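Local coordinates for protein HTH-type transcriptional regulator AscG (Escherichia coli, PDB 3BRQ) that represses transcription of the cryptic asc operon by binding specific DNA sequences as a regulator of the LacI family, at residues Ala44-Glu49 with Met258-Ile263; Lys50-Leu55 with Met269-Asp274; Gln125-Ala130 with Ile233-Ile238; Gly160-Leu165 with Ile170-Lys175. All coordinates share one frame; numbering follows the deposited sequence.

Contact 1 (Ala44-Glu49 with Met258-Ile263); sequences ARMAEE and MIQEII
Met46, a selenomethionine in this crystal, reaches from helix 36-49 to the flank of helix 255-270, where it meets Gln260 and Ile263. Its CB lies 3.7 Å from Ile263 CG2, the nearest apolar pair here. That methyl is the branch that reaches the partner because it stands anti to the backbone N of Ile263, while the CG1-CD1 arm leads off elsewhere. The next atom, Met46 CG, passes Gln260 CG at 4.3 Å, so the aliphatic root of the glutamine lies beside the chain. Bends at chi2 (-126°) and chi3 (73°) then turn the chain, and Met46 SE settles 3.7 Å from the backbone Gln260 O. Ile263 CG2 lies 4.1 Å from the same SE, so one methyl touches the chain at both CB and SE. The two helices belong to the subdomain built on the parallel five-stranded sheet of the periplasmic-binding-protein-like core. The axes of the two short segments pass 10.0 Å apart and are inclined by 42°. Ala47 adds only a marginal approach, through its backbone N, to the same isoleucine methyl. Ile259 and Ile263 also pack on Ala43 of helix 36-49, and Ile262 packs on Met105 and Leu107 of strand 104-107. Elsewhere on helix 36-49, away from this contact, Glu48 OE2 is hydrogen-bonded to His61 ND1 of the second subunit.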
loop_
_atom_site.group_PDB
_atom_site.type_symbol
_atom_site.label_atom_id
_atom_site.label_comp_id
_atom_site.label_asym_id
_atom_site.label_seq_id
_atom_site.Cartn_x
_atom_site.Cartn_y
_atom_site.Cartn_z
ATOM N N ALA B 44 -13.520 -2.007 -7.209
ATOM C CA ALA B 44 -13.344 -2.365 -8.642
ATOM C C ALA B 44 -13.958 -3.710 -8.910
ATOM O O ALA B 44 -14.710 -3.866 -9.839
ATOM C CB ALA B 44 -11.846 -2.426 -9.042
ATOM N N ARG B 45 -13.622 -4.686 -8.083
ATOM C CA ARG B 45 -14.258 -5.989 -8.203
ATOM C C ARG B 45 -15.804 -5.906 -8.155
ATOM O O ARG B 45 -16.489 -6.474 -9.002
ATOM C CB ARG B 45 -13.690 -6.929 -7.139
ATOM C CG ARG B 45 -13.526 -8.341 -7.611
ATOM C CD ARG B 45 -12.490 -8.466 -8.733
ATOM N NE ARG B 45 -12.754 -9.668 -9.535
ATOM C CZ ARG B 45 -11.891 -10.670 -9.743
ATOM N NH1 ARG B 45 -10.665 -10.630 -9.215
ATOM N NH2 ARG B 45 -12.252 -11.722 -10.494
HETATM N N MSE B 46 -16.358 -5.144 -7.220
HETATM C CA MSE B 46 -17.808 -5.115 -7.095
HETATM C C MSE B 46 -18.467 -4.461 -8.309
HETATM O O MSE B 46 -19.457 -4.970 -8.844
HETATM C CB MSE B 46 -18.218 -4.368 -5.829
HETATM C CG MSE B 46 -18.580 -5.246 -4.648
HETATM SE SE MSE B 46 -20.360 -4.703 -4.057
HETATM C CE MSE B 46 -21.369 -5.504 -5.554
ATOM N N ALA B 47 -17.923 -3.322 -8.744
ATOM C CA ALA B 47 -18.379 -2.664 -9.955
ATOM C C ALA B 47 -18.254 -3.611 -11.158
ATOM O O ALA B 47 -19.196 -3.738 -11.946
ATOM C CB ALA B 47 -17.580 -1.375 -10.208
ATOM N N GLU B 48 -17.118 -4.281 -11.295
ATOM C CA GLU B 48 -16.916 -5.179 -12.451
ATOM C C GLU B 48 -18.016 -6.250 -12.475
ATOM O O GLU B 48 -18.701 -6.416 -13.500
ATOM C CB GLU B 48 -15.498 -5.784 -12.452
ATOM C CG GLU B 48 -15.227 -6.813 -13.544
ATOM C CD GLU B 48 -13.813 -7.341 -13.499
ATOM O OE1 GLU B 48 -13.180 -7.298 -12.437
ATOM O OE2 GLU B 48 -13.298 -7.792 -14.530
ATOM N N GLU B 49 -18.246 -6.912 -11.335
ATOM C CA GLU B 49 -19.220 -8.003 -11.287
ATOM C C GLU B 49 -20.622 -7.509 -11.606
ATOM O O GLU B 49 -21.406 -8.231 -12.223
ATOM C CB GLU B 49 -19.219 -8.716 -9.930
ATOM C CG GLU B 49 -17.890 -9.441 -9.574
ATOM C CD GLU B 49 -17.982 -10.218 -8.254
ATOM O OE1 GLU B 49 -18.898 -11.081 -8.160
ATOM O OE2 GLU B 49 -17.164 -9.978 -7.312
HETATM N N MSE B 258 -16.768 -3.109 4.543
HETATM C CA MSE B 258 -17.175 -1.713 4.456
HETATM C C MSE B 258 -17.359 -1.276 3.000
HETATM O O MSE B 258 -18.267 -0.501 2.704
HETATM C CB MSE B 258 -16.142 -0.810 5.137
HETATM C CG MSE B 258 -16.416 -0.645 6.647
HETATM SE SE MSE B 258 -14.924 0.220 7.485
HETATM C CE MSE B 258 -15.516 1.973 7.132
ATOM N N ILE B 259 -16.498 -1.793 2.120
ATOM C CA ILE B 259 -16.460 -1.404 0.700
ATOM C C ILE B 259 -17.622 -2.022 -0.056
ATOM O O ILE B 259 -18.243 -1.377 -0.914
ATOM C CB ILE B 259 -15.100 -1.757 0.045
ATOM C CG1 ILE B 259 -14.032 -0.846 0.623
ATOM C CG2 ILE B 259 -15.081 -1.411 -1.439
ATOM C CD1 ILE B 259 -14.500 0.667 0.650
ATOM N N GLN B 260 -17.918 -3.267 0.296
ATOM C CA GLN B 260 -19.011 -4.005 -0.299
ATOM C C GLN B 260 -20.330 -3.380 0.113
ATOM O O GLN B 260 -21.260 -3.307 -0.700
ATOM C CB GLN B 260 -18.959 -5.455 0.126
ATOM C CG GLN B 260 -17.803 -6.244 -0.497
ATOM C CD GLN B 260 -17.718 -7.658 0.060
ATOM O OE1 GLN B 260 -18.445 -8.009 0.988
ATOM N NE2 GLN B 260 -16.817 -8.484 -0.507
ATOM N N GLU B 261 -20.411 -2.904 1.346
ATOM C CA GLU B 261 -21.587 -2.131 1.768
ATOM C C GLU B 261 -21.809 -0.848 0.979
ATOM O O GLU B 261 -22.843 -0.673 0.368
ATOM C CB GLU B 261 -21.515 -1.760 3.239
ATOM C CG GLU B 261 -22.794 -1.148 3.724
ATOM C CD GLU B 261 -23.875 -2.201 3.964
ATOM O OE1 GLU B 261 -23.710 -3.399 3.584
ATOM O OE2 GLU B 261 -24.885 -1.825 4.567
ATOM N N ILE B 262 -20.868 0.095 1.049
ATOM C CA ILE B 262 -21.027 1.357 0.308
ATOM C C ILE B 262 -21.137 1.170 -1.210
ATOM O O ILE B 262 -21.959 1.795 -1.856
ATOM C CB ILE B 262 -19.875 2.368 0.675
ATOM C CG1 ILE B 262 -20.329 3.820 0.370
ATOM C CG2 ILE B 262 -18.556 1.957 -0.001
ATOM C CD1 ILE B 262 -19.366 4.842 0.962
ATOM N N ILE B 263 -20.328 0.304 -1.817
ATOM C CA ILE B 263 -20.469 0.157 -3.265
ATOM C C ILE B 263 -21.762 -0.572 -3.588
ATOM O O ILE B 263 -22.472 -0.218 -4.531
ATOM C CB ILE B 263 -19.263 -0.576 -3.899
ATOM C CG1 ILE B 263 -17.946 0.223 -3.748
ATOM C CG2 ILE B 263 -19.552 -0.938 -5.357
ATOM C CD1 ILE B 263 -17.941 1.679 -4.204
#

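Contact 2 (Lys50-Leu55 with Met269-Asp274); sequences KGRQLL and MLDGGD
Arg52 reaches toward the end of helix 255-270 and forms a salt bridge with Asp271, its NH2 lying 2.8 Å from Asp271 OD1. The oxygen comes at the edge of the guanidinium, near its plane, and is met on its syn side but from 31° out of the carboxylate plane. The guanidinium and carboxylate planes are 48° apart, and the bond is bent, with an N-H...O angle of 140°. The same NH2 is also hydrogen-bonded to Gln20 OE1, so this nitrogen serves two acceptors, and NE has a hydrogen-bond partner outside the two segments. NH1 turns back on its own segment and gives a weak bond to Lys50 O at 2.9 Å; the bend at chi2 folds the chain that way. Asp271 OD2 stays 4.0 Å from Arg52 NH2, leaving OD1 as the oxygen that takes the arginine. Leu270 CB approaches NH2 obliquely, at 4.4 Å. Both partners sit at helix ends closed by Schellman motifs, with Gly51 and Gly272 as the residues of positive phi. At the second end Gly272 N is bonded to Met269 O at 3.0 Å. The salt bridge thus spans, at the surface, from the turn between helix 36-49 and strand 53-60 to the end of helix 255-270, whose Ile267 also touches Arg52. Strand 53-60 itself pairs with strand 21-27 and, through Leu55, joins an antiparallel ladder with the second subunit.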
loop_
_atom_site.group_PDB
_atom_site.type_symbol
_atom_site.label_atom_id
_atom_site.label_comp_id
_atom_site.label_asym_id
_atom_site.label_seq_id
_atom_site.Cartn_x
_atom_site.Cartn_y
_atom_site.Cartn_z
ATOM N N LYS B 50 -20.951 -6.297 -11.183
ATOM C CA LYS B 50 -22.277 -5.756 -11.468
ATOM C C LYS B 50 -22.427 -5.006 -12.808
ATOM O O LYS B 50 -23.452 -4.341 -13.016
ATOM C CB LYS B 50 -22.749 -4.870 -10.309
ATOM C CG LYS B 50 -22.886 -5.611 -8.936
ATOM C CD LYS B 50 -24.026 -6.633 -8.915
ATOM C CE LYS B 50 -24.026 -7.484 -7.601
ATOM N NZ LYS B 50 -24.595 -8.882 -7.817
ATOM N N GLY B 51 -21.406 -5.073 -13.677
ATOM C CA GLY B 51 -21.483 -4.502 -15.024
ATOM C C GLY B 51 -21.394 -2.994 -15.101
ATOM O O GLY B 51 -21.857 -2.405 -16.094
ATOM N N ARG B 52 -20.824 -2.372 -14.054
ATOM C CA ARG B 52 -20.528 -0.938 -14.028
ATOM C C ARG B 52 -19.073 -0.619 -14.376
ATOM O O ARG B 52 -18.174 -1.373 -14.038
ATOM C CB ARG B 52 -20.836 -0.337 -12.635
ATOM C CG ARG B 52 -22.283 0.059 -12.412
ATOM C CD ARG B 52 -23.225 -1.151 -12.380
ATOM N NE ARG B 52 -24.629 -0.755 -12.433
ATOM C CZ ARG B 52 -25.657 -1.542 -12.105
ATOM N NH1 ARG B 52 -25.456 -2.790 -11.688
ATOM N NH2 ARG B 52 -26.903 -1.064 -12.164
ATOM N N GLN B 53 -18.854 0.544 -14.983
ATOM C CA GLN B 53 -17.507 1.104 -15.147
ATOM C C GLN B 53 -17.146 1.855 -13.880
ATOM O O GLN B 53 -17.987 2.479 -13.236
ATOM C CB GLN B 53 -17.442 2.081 -16.312
ATOM C CG GLN B 53 -17.677 1.450 -17.684
ATOM C CD GLN B 53 -16.674 0.307 -17.973
ATOM O OE1 GLN B 53 -15.496 0.396 -17.598
ATOM N NE2 GLN B 53 -17.153 -0.772 -18.601
ATOM N N LEU B 54 -15.870 1.806 -13.559
ATOM C CA LEU B 54 -15.348 2.471 -12.399
ATOM C C LEU B 54 -14.443 3.612 -12.870
ATOM O O LEU B 54 -13.615 3.406 -13.785
ATOM C CB LEU B 54 -14.513 1.468 -11.611
ATOM C CG LEU B 54 -13.967 1.950 -10.273
ATOM C CD1 LEU B 54 -15.057 1.817 -9.261
ATOM C CD2 LEU B 54 -12.792 1.101 -9.905
ATOM N N LEU B 55 -14.598 4.778 -12.240
ATOM C CA LEU B 55 -13.704 5.935 -12.436
ATOM C C LEU B 55 -13.190 6.410 -11.072
ATOM O O LEU B 55 -13.990 6.621 -10.173
ATOM C CB LEU B 55 -14.452 7.113 -13.094
ATOM C CG LEU B 55 -14.556 7.064 -14.633
ATOM C CD1 LEU B 55 -15.223 8.337 -15.173
ATOM C CD2 LEU B 55 -13.171 6.845 -15.266
HETATM N N MSE B 269 -28.928 1.834 -5.333
HETATM C CA MSE B 269 -29.625 3.118 -5.673
HETATM C C MSE B 269 -29.856 3.272 -7.194
HETATM O O MSE B 269 -30.949 3.615 -7.657
HETATM C CB MSE B 269 -28.827 4.342 -5.192
HETATM C CG MSE B 269 -28.568 4.438 -3.721
HETATM SE SE MSE B 269 -30.122 4.033 -2.700
HETATM C CE MSE B 269 -29.164 3.225 -1.180
ATOM N N LEU B 270 -28.812 2.968 -7.955
ATOM C CA LEU B 270 -28.867 2.987 -9.415
ATOM C C LEU B 270 -29.874 2.006 -9.991
ATOM O O LEU B 270 -30.352 2.223 -11.121
ATOM C CB LEU B 270 -27.485 2.731 -10.007
ATOM C CG LEU B 270 -26.449 3.824 -9.670
ATOM C CD1 LEU B 270 -25.140 3.564 -10.414
ATOM C CD2 LEU B 270 -26.948 5.213 -9.979
ATOM N N ASP B 271 -30.203 0.947 -9.233
ATOM C CA ASP B 271 -31.239 -0.040 -9.634
ATOM C C ASP B 271 -32.616 0.275 -9.074
ATOM O O ASP B 271 -33.539 -0.517 -9.195
ATOM C CB ASP B 271 -30.861 -1.456 -9.182
ATOM C CG ASP B 271 -29.700 -2.049 -9.987
ATOM O OD1 ASP B 271 -29.405 -1.553 -11.107
ATOM O OD2 ASP B 271 -29.072 -3.013 -9.484
ATOM N N GLY B 272 -32.769 1.398 -8.408
ATOM C CA GLY B 272 -34.095 1.782 -7.962
ATOM C C GLY B 272 -34.258 1.639 -6.467
ATOM O O GLY B 272 -35.327 1.901 -5.945
ATOM N N GLY B 273 -33.171 1.291 -5.775
ATOM C CA GLY B 273 -33.180 1.123 -4.335
ATOM C C GLY B 273 -33.369 2.430 -3.622
ATOM O O GLY B 273 -33.414 3.487 -4.257
ATOM N N ASP B 274 -33.506 2.360 -2.304
ATOM C CA ASP B 274 -33.606 3.562 -1.483
ATOM C C ASP B 274 -32.528 3.539 -0.387
ATOM O O ASP B 274 -31.887 2.509 -0.181
ATOM C CB ASP B 274 -35.016 3.711 -0.889
ATOM C CG ASP B 274 -35.313 2.692 0.204
ATOM O OD1 ASP B 274 -34.737 1.564 0.188
ATOM O OD2 ASP B 274 -36.149 3.030 1.090
#

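Contact 3 (Gln125-Ala130 with Ile233-Ile238); sequences QTSFNA and IGFDDI
Phe235 leaves strand 231-235 with CG anti to its carbonyl carbon (chi1 -64°), and this sends the ring outward to helix 123-136, where Thr126 and Ser127 receive it. Ser127 OG stands anti to its backbone N (chi1 -177°), which places it beside Phe235 CZ and within bonding distance of Arg157 O. The contact is a helix lying on the mixed beta sheet of the second subdomain of the periplasmic-binding-protein-like fold, the helix and strand running nearly antiparallel with the axes of the two short segments 10.6 Å apart. Thr126 OG1 comes at the edge of the ring, 4.0 Å from Phe235 CE1, and Ser127 OG lies obliquely 4.0 Å from Phe235 CZ. Neither hydroxyl depends on the ring for a partner: Thr126 OG1 bonds to His123 O within its own helix, and Ser127 OG bonds to Arg157 O of helix 152-167. The ring also packs on Arg157 and on Val251 of the neighbouring strand 249-252, and an alanine in its place would probably open a gap between helix and sheet, leaving the Thr126 and Ser127 side chains without their aromatic neighbour. Two residues back along the strand, Ile233 fills the next position toward the helix and touches Ala130, with Ile233 CG2 4.4 Å from Ala130 CB and Ile233 CD1 equally far from Ala130 O.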
loop_
_atom_site.group_PDB
_atom_site.type_symbol
_atom_site.label_atom_id
_atom_site.label_comp_id
_atom_site.label_asym_id
_atom_site.label_seq_id
_atom_site.Cartn_x
_atom_site.Cartn_y
_atom_site.Cartn_z
ATOM N N GLN B 125 -14.038 4.302 19.122
ATOM C CA GLN B 125 -14.372 3.121 19.929
ATOM C C GLN B 125 -13.335 2.019 19.821
ATOM O O GLN B 125 -12.948 1.436 20.857
ATOM C CB GLN B 125 -15.740 2.540 19.550
ATOM C CG GLN B 125 -16.285 1.491 20.579
ATOM C CD GLN B 125 -16.506 2.069 21.979
ATOM O OE1 GLN B 125 -17.131 3.121 22.127
ATOM N NE2 GLN B 125 -15.977 1.394 23.012
ATOM N N THR B 126 -12.845 1.768 18.593
ATOM C CA THR B 126 -11.821 0.715 18.424
ATOM C C THR B 126 -10.608 1.048 19.223
ATOM O O THR B 126 -9.969 0.157 19.774
ATOM C CB THR B 126 -11.390 0.545 16.978
ATOM O OG1 THR B 126 -10.753 1.756 16.550
ATOM C CG2 THR B 126 -12.592 0.339 16.110
ATOM N N SER B 127 -10.246 2.342 19.281
ATOM C CA SER B 127 -9.044 2.688 20.027
ATOM C C SER B 127 -9.326 2.529 21.514
ATOM O O SER B 127 -8.515 1.950 22.256
ATOM C CB SER B 127 -8.621 4.119 19.696
ATOM O OG SER B 127 -7.423 4.439 20.356
ATOM N N PHE B 128 -10.454 3.084 21.942
ATOM C CA PHE B 128 -10.895 2.934 23.339
ATOM C C PHE B 128 -10.811 1.467 23.718
ATOM O O PHE B 128 -10.214 1.154 24.730
ATOM C CB PHE B 128 -12.323 3.406 23.503
ATOM C CG PHE B 128 -12.817 3.381 24.949
ATOM C CD1 PHE B 128 -12.946 4.548 25.658
ATOM C CD2 PHE B 128 -13.171 2.176 25.560
ATOM C CE1 PHE B 128 -13.441 4.524 26.993
ATOM C CE2 PHE B 128 -13.647 2.122 26.878
ATOM C CZ PHE B 128 -13.769 3.299 27.593
ATOM N N ASN B 129 -11.311 0.572 22.842
ATOM C CA ASN B 129 -11.314 -0.879 23.137
ATOM C C ASN B 129 -9.948 -1.497 23.275
ATOM O O ASN B 129 -9.751 -2.307 24.157
ATOM C CB ASN B 129 -12.071 -1.679 22.076
ATOM C CG ASN B 129 -13.526 -1.445 22.102
ATOM O OD1 ASN B 129 -14.096 -0.848 23.030
ATOM N ND2 ASN B 129 -14.157 -1.892 21.056
ATOM N N ALA B 130 -9.004 -1.114 22.412
ATOM C CA ALA B 130 -7.617 -1.632 22.488
ATOM C C ALA B 130 -6.899 -1.133 23.762
ATOM O O ALA B 130 -6.330 -1.905 24.521
ATOM C CB ALA B 130 -6.840 -1.264 21.188
ATOM N N ILE B 233 0.904 -2.442 20.335
ATOM C CA ILE B 233 -0.330 -2.617 19.523
ATOM C C ILE B 233 -0.307 -1.575 18.388
ATOM O O ILE B 233 0.123 -0.445 18.584
ATOM C CB ILE B 233 -1.602 -2.418 20.437
ATOM C CG1 ILE B 233 -1.715 -3.578 21.459
ATOM C CG2 ILE B 233 -2.875 -2.345 19.631
ATOM C CD1 ILE B 233 -3.120 -3.678 22.143
ATOM N N GLY B 234 -0.698 -1.986 17.186
ATOM C CA GLY B 234 -0.930 -1.065 16.081
ATOM C C GLY B 234 -2.363 -1.145 15.615
ATOM O O GLY B 234 -3.184 -1.777 16.264
ATOM N N PHE B 235 -2.648 -0.451 14.517
ATOM C CA PHE B 235 -3.910 -0.532 13.736
ATOM C C PHE B 235 -3.637 -0.778 12.261
ATOM O O PHE B 235 -2.754 -0.140 11.721
ATOM C CB PHE B 235 -4.596 0.798 13.758
ATOM C CG PHE B 235 -5.038 1.209 15.135
ATOM C CD1 PHE B 235 -6.355 1.122 15.487
ATOM C CD2 PHE B 235 -4.122 1.650 16.064
ATOM C CE1 PHE B 235 -6.767 1.531 16.698
ATOM C CE2 PHE B 235 -4.512 2.064 17.325
ATOM C CZ PHE B 235 -5.819 1.983 17.655
ATOM N N ASP B 236 -4.497 -1.559 11.610
ATOM C CA ASP B 236 -4.444 -1.802 10.143
ATOM C C ASP B 236 -4.358 -3.303 9.917
ATOM O O ASP B 236 -4.838 -3.797 8.901
ATOM C CB ASP B 236 -3.189 -1.258 9.397
ATOM C CG ASP B 236 -3.187 0.296 9.159
ATOM O OD1 ASP B 236 -4.205 0.980 9.344
ATOM O OD2 ASP B 236 -2.100 0.807 8.790
ATOM N N ASP B 237 -3.663 -4.002 10.801
ATOM C CA ASP B 237 -3.447 -5.448 10.642
ATOM C C ASP B 237 -2.869 -5.736 9.247
ATOM O O ASP B 237 -3.407 -6.572 8.481
ATOM C CB ASP B 237 -4.754 -6.214 10.905
ATOM C CG ASP B 237 -4.559 -7.683 10.985
ATOM O OD1 ASP B 237 -3.506 -8.135 11.479
ATOM O OD2 ASP B 237 -5.482 -8.406 10.536
ATOM N N ILE B 238 -1.788 -5.058 8.909
ATOM C CA ILE B 238 -1.132 -5.301 7.576
ATOM C C ILE B 238 -0.674 -6.742 7.360
ATOM O O ILE B 238 -0.512 -7.512 8.302
ATOM C CB ILE B 238 0.007 -4.327 7.293
ATOM C CG1 ILE B 238 1.119 -4.485 8.330
ATOM C CG2 ILE B 238 -0.536 -2.858 7.229
ATOM C CD1 ILE B 238 2.198 -3.466 8.176
#

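Contact 4 (Gly160-Leu165 with Ile170-Lys175); sequences GYKDAL and IALNEK
Tyr161 OH has two partners: it bonds to Ile142 O, and water 1 donates to it at 2.8 Å. Water 1 also accepts from Asn173 N, linking the tyrosine to the loop beyond its helix, while the ring meets Leu172 CD1 obliquely. The setting is a beta-alpha-beta crossover, in which helix 152-167 connects strand 142-145 to its parallel neighbour 177-178 and the loop 170-175 folds back along the helix. A direct backbone bond joins the two, Ile170 N to Leu165 O at 2.9 Å. Leu172 then wedges its two methyls against the helix: CD1 lies 4.0 Å from Leu165 CD1, the two side chains crossing at about a right angle, and CD2 lies 3.9 Å from Lys162 CE. Extended beyond CG, Lys162 crosses this leucine at a slant and ends near Glu174. Its NZ is 4.1 Å from Glu174 OE2, too far for a salt bridge, and water 2 joins NZ to OE1 instead. A serine at Lys162 would probably leave Glu174 without its nearby positive charge and uncover the CD2 side of Leu172. An Asx turn shapes the end of the loop, Asn173 OD1 accepting from Lys175 N at 2.9 Å.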
loop_
_atom_site.group_PDB
_atom_site.type_symbol
_atom_site.label_atom_id
_atom_site.label_comp_id
_atom_site.label_asym_id
_atom_site.label_seq_id
_atom_site.Cartn_x
_atom_site.Cartn_y
_atom_site.Cartn_z
ATOM N N GLY B 160 -9.907 8.234 21.537
ATOM C CA GLY B 160 -10.282 6.971 22.175
ATOM C C GLY B 160 -9.268 6.562 23.229
ATOM O O GLY B 160 -9.625 6.010 24.246
ATOM N N TYR B 161 -7.979 6.774 22.955
ATOM C CA TYR B 161 -6.967 6.696 23.990
ATOM C C TYR B 161 -7.275 7.606 25.217
ATOM O O TYR B 161 -7.243 7.121 26.335
ATOM C CB TYR B 161 -5.606 7.016 23.375
ATOM C CG TYR B 161 -4.474 7.237 24.362
ATOM C CD1 TYR B 161 -3.827 6.151 24.976
ATOM C CD2 TYR B 161 -4.035 8.524 24.664
ATOM C CE1 TYR B 161 -2.754 6.358 25.873
ATOM C CE2 TYR B 161 -2.954 8.741 25.547
ATOM C CZ TYR B 161 -2.344 7.665 26.159
ATOM O OH TYR B 161 -1.282 7.865 27.020
ATOM N N LYS B 162 -7.473 8.900 25.044
ATOM C CA LYS B 162 -7.692 9.779 26.214
ATOM C C LYS B 162 -8.957 9.344 26.962
ATOM O O LYS B 162 -8.981 9.333 28.209
ATOM C CB LYS B 162 -7.847 11.244 25.772
ATOM C CG LYS B 162 -6.559 11.793 25.085
ATOM C CD LYS B 162 -6.780 13.190 24.542
ATOM C CE LYS B 162 -5.471 13.982 24.364
ATOM N NZ LYS B 162 -5.764 15.226 23.545
ATOM N N ASP B 163 -10.002 8.974 26.215
ATOM C CA ASP B 163 -11.279 8.536 26.886
ATOM C C ASP B 163 -11.104 7.260 27.714
ATOM O O ASP B 163 -11.649 7.168 28.805
ATOM C CB ASP B 163 -12.419 8.385 25.871
ATOM C CG ASP B 163 -13.844 8.300 26.538
ATOM O OD1 ASP B 163 -14.114 8.903 27.620
ATOM O OD2 ASP B 163 -14.712 7.644 25.925
ATOM N N ALA B 164 -10.380 6.270 27.183
ATOM C CA ALA B 164 -10.064 5.039 27.908
ATOM C C ALA B 164 -9.279 5.284 29.196
ATOM O O ALA B 164 -9.651 4.739 30.252
ATOM C CB ALA B 164 -9.332 4.007 26.987
ATOM N N LEU B 165 -8.253 6.143 29.152
ATOM C CA LEU B 165 -7.599 6.548 30.395
ATOM C C LEU B 165 -8.576 7.215 31.375
ATOM O O LEU B 165 -8.628 6.857 32.550
ATOM C CB LEU B 165 -6.487 7.557 30.148
ATOM C CG LEU B 165 -5.308 7.221 29.263
ATOM C CD1 LEU B 165 -4.174 8.228 29.503
ATOM C CD2 LEU B 165 -4.855 5.795 29.456
ATOM N N ILE B 170 -7.364 7.017 35.152
ATOM C CA ILE B 170 -5.934 7.280 34.882
ATOM C C ILE B 170 -5.713 8.683 34.357
ATOM O O ILE B 170 -6.300 9.083 33.357
ATOM C CB ILE B 170 -5.322 6.306 33.834
ATOM C CG1 ILE B 170 -5.423 4.876 34.343
ATOM C CG2 ILE B 170 -3.876 6.677 33.592
ATOM C CD1 ILE B 170 -5.037 3.804 33.342
ATOM N N ALA B 171 -4.837 9.420 35.027
ATOM C CA ALA B 171 -4.535 10.807 34.651
ATOM C C ALA B 171 -3.905 10.898 33.253
ATOM O O ALA B 171 -3.042 10.092 32.893
ATOM C CB ALA B 171 -3.590 11.424 35.662
ATOM N N LEU B 172 -4.315 11.888 32.488
ATOM C CA LEU B 172 -3.701 12.109 31.195
ATOM C C LEU B 172 -2.338 12.807 31.378
ATOM O O LEU B 172 -2.233 13.797 32.131
ATOM C CB LEU B 172 -4.665 12.904 30.304
ATOM C CG LEU B 172 -4.132 13.242 28.937
ATOM C CD1 LEU B 172 -3.982 11.963 28.094
ATOM C CD2 LEU B 172 -5.030 14.258 28.270
ATOM N N ASN B 173 -1.303 12.263 30.744
ATOM C CA ASN B 173 0.023 12.904 30.723
ATOM C C ASN B 173 0.495 13.042 29.290
ATOM O O ASN B 173 0.844 12.025 28.637
ATOM C CB ASN B 173 1.048 12.099 31.566
ATOM C CG ASN B 173 2.476 12.758 31.602
ATOM O OD1 ASN B 173 2.718 13.782 30.999
ATOM N ND2 ASN B 173 3.388 12.138 32.303
ATOM N N GLU B 174 0.480 14.257 28.746
ATOM C CA GLU B 174 0.947 14.387 27.321
ATOM C C GLU B 174 2.394 13.980 27.043
ATOM O O GLU B 174 2.784 13.834 25.861
ATOM C CB GLU B 174 0.653 15.758 26.707
ATOM C CG GLU B 174 -0.755 16.271 27.032
ATOM C CD GLU B 174 -1.672 16.237 25.856
ATOM O OE1 GLU B 174 -1.233 15.835 24.752
ATOM O OE2 GLU B 174 -2.851 16.619 26.040
ATOM N N LYS B 175 3.202 13.780 28.095
ATOM C CA LYS B 175 4.566 13.297 27.856
ATOM C C LYS B 175 4.575 11.884 27.336
ATOM O O LYS B 175 5.576 11.442 26.763
ATOM C CB LYS B 175 5.482 13.467 29.087
ATOM C CG LYS B 175 5.838 14.963 29.315
ATOM C CD LYS B 175 6.721 15.194 30.583
ATOM C CE LYS B 175 7.851 14.188 30.600
ATOM N NZ LYS B 175 9.115 14.566 31.355
HETATM O O HOH W 1 -1.161 9.804 29.009
HETATM O O HOH W 2 -2.832 15.430 22.504
#

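Contacts 1 and 2 share helix 255-270 and lie in the same subdomain, 10 Å apart between centres; the turn after helix 36-49 joins them, Arg52 N probably bonding to Ala47 O. Contact 1 is partly buried and largely apolar, contact 2 a surface salt bridge, and both adjoin the second subunit. Contacts 3 and 4 lie in the other subdomain and touch where helices 123-136 and 152-167 pack, Phe128 CD1 lying 3.4 Å from Ala164 N. All touching residues of contact 3 are buried, whereas contact 4 grades from buried leucine to a water-bridged charged pair at the surface. Contacts 2 and 4 sit on opposite sides of the chain's centre, about 44 Å apart between centres.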